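Local coordinates for protein putative D-tyrosyl-tRNA(Tyr) deacylase 2 (Leishmania major, PDB 1TC5) that probably hydrolyses D-tyrosyl-tRNA(Tyr), and perhaps other D-aminoacyl-tRNAs, into the free D-amino acid and tRNA, at residues K119-G122 with A123-D127. Residues are numbered along the deposited sequence; the frame is centred on the assembly and turned at random.
Sequences KDVG and AALYD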
loop_
_atom_site.group_PDB
_atom_site.type_symbol
_atom_site.label_atom_id
_atom_site.label_comp_id
_atom_site.label_asym_id
_atom_site.label_seq_id
_atom_site.Cartn_x
_atom_site.Cartn_y
_atom_site.Cartn_z
ATOM N N LYS A 119 -9.895 17.663 -10.063
ATOM C CA LYS A 119 -9.561 16.644 -11.027
ATOM C C LYS A 119 -8.519 17.112 -12.043
ATOM O O LYS A 119 -7.538 16.435 -12.279
ATOM C CB LYS A 119 -10.838 16.198 -11.747
ATOM C CG LYS A 119 -10.708 14.951 -12.605
ATOM C CD LYS A 119 -12.071 14.583 -13.219
ATOM C CE LYS A 119 -12.107 13.124 -13.724
ATOM N NZ LYS A 119 -12.525 13.009 -15.177
ATOM N N ASP A 120 -8.743 18.264 -12.646
ATOM C CA ASP A 120 -7.882 18.738 -13.736
ATOM C C ASP A 120 -6.520 19.214 -13.232
ATOM O O ASP A 120 -5.519 19.087 -13.914
ATOM C CB ASP A 120 -8.575 19.864 -14.519
ATOM C CG ASP A 120 -9.714 19.347 -15.419
ATOM O OD1 ASP A 120 -9.963 18.108 -15.463
ATOM O OD2 ASP A 120 -10.405 20.110 -16.126
ATOM N N VAL A 121 -6.501 19.738 -12.018
ATOM C CA VAL A 121 -5.283 20.132 -11.349
ATOM C C VAL A 121 -4.449 18.896 -11.035
ATOM O O VAL A 121 -3.246 18.890 -11.249
ATOM C CB VAL A 121 -5.606 20.895 -10.016
ATOM C CG1 VAL A 121 -4.331 21.223 -9.253
ATOM C CG2 VAL A 121 -6.389 22.165 -10.312
ATOM N N GLY A 122 -5.109 17.859 -10.521
ATOM C CA GLY A 122 -4.468 16.599 -10.196
ATOM C C GLY A 122 -3.963 15.872 -11.436
ATOM O O GLY A 122 -2.902 15.273 -11.407
ATOM N N ALA A 123 -4.738 15.911 -12.514
ATOM C CA ALA A 123 -4.327 15.334 -13.782
ATOM C C ALA A 123 -3.032 15.986 -14.285
ATOM O O ALA A 123 -2.122 15.302 -14.753
ATOM C CB ALA A 123 -5.456 15.505 -14.842
ATOM N N ALA A 124 -2.973 17.312 -14.192
ATOM C CA ALA A 124 -1.816 18.081 -14.654
ATOM C C ALA A 124 -0.581 17.816 -13.808
ATOM O O ALA A 124 0.501 17.604 -14.345
ATOM C CB ALA A 124 -2.126 19.564 -14.650
ATOM N N LEU A 125 -0.755 17.827 -12.491
ATOM C CA LEU A 125 0.354 17.559 -11.570
ATOM C C LEU A 125 0.857 16.123 -11.746
ATOM O O LEU A 125 2.060 15.873 -11.730
ATOM C CB LEU A 125 -0.058 17.818 -10.117
ATOM C CG LEU A 125 -0.337 19.287 -9.722
ATOM C CD1 LEU A 125 -1.037 19.361 -8.388
ATOM C CD2 LEU A 125 0.954 20.070 -9.657
ATOM N N TYR A 126 -0.072 15.192 -11.930
ATOM C CA TYR A 126 0.264 13.768 -12.054
ATOM C C TYR A 126 1.076 13.520 -13.315
ATOM O O TYR A 126 2.099 12.825 -13.305
ATOM C CB TYR A 126 -0.995 12.908 -12.138
ATOM C CG TYR A 126 -0.716 11.447 -12.412
ATOM C CD1 TYR A 126 -0.132 10.637 -11.437
ATOM C CD2 TYR A 126 -1.032 10.874 -13.628
ATOM C CE1 TYR A 126 0.156 9.301 -11.681
ATOM C CE2 TYR A 126 -0.763 9.536 -13.871
ATOM C CZ TYR A 126 -0.173 8.753 -12.898
ATOM O OH TYR A 126 0.083 7.406 -13.135
ATOM N N ASP A 127 0.578 14.072 -14.402
ATOM C CA ASP A 127 1.273 14.008 -15.673
ATOM C C ASP A 127 2.684 14.613 -15.594
ATOM O O ASP A 127 3.648 14.048 -16.111
ATOM C CB ASP A 127 0.439 14.726 -16.726
ATOM C CG ASP A 127 0.969 14.527 -18.112
ATOM O OD1 ASP A 127 0.873 13.387 -18.607
ATOM O OD2 ASP A 127 1.493 15.447 -18.776
#
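Val121 and Leu125, one turn apart on the same helix, run alongside each other in the same direction, with Val121 CG1 meeting Leu125 CD1 at 3.9 Å. On Val121 the touching methyl is the one anti to the backbone N (chi1 176°), while CG2 sits beside that N. Leu125 folds back over the preceding turn, its CG 3.3 Å from Val121 O, so that one residue supplies both the carbonyl and the methyl against which the leucine rests.

Four successive i to i+4 backbone hydrogen bonds join the two turns. Ala123 N reaches Lys119 O at 2.9 Å, and Leu125 N reaches Val121 O at 3.0 Å in the straightest of the four (164° at the hydrogen). Ala124 N, 3.1 Å from Asp120 O, stands clearly above the carbonyl plane. Tyr126 N takes Gly122 O at 2.9 Å, and the pattern continues with Asp127 N on Ala123 O. Gly122 O also lies 3.1 Å from Tyr126 CB; CG, anti to the tyrosine N (chi1 174°), carries the ring off from Gly122.

Leu125 and Tyr126 are buried, as is Gly122. Leu125 packs on Phe44 and Ile53; Tyr126 packs on Ile42, Phe44, Ile96 and Pro98, meets the ring of Phe174, which Ala123 also touches, and has its hydroxyl hydrogen-bonded to Gly172 O. Lys119, Asp120 and Asp127 are exposed, as are Val121 and Ala124. These first turns of alpha-helix 119-136 are thus amphipathic, laid by Leu125 and Tyr126 against strands 37-45 and 93-98 of the mixed beta-sheet in the DTD-family fold.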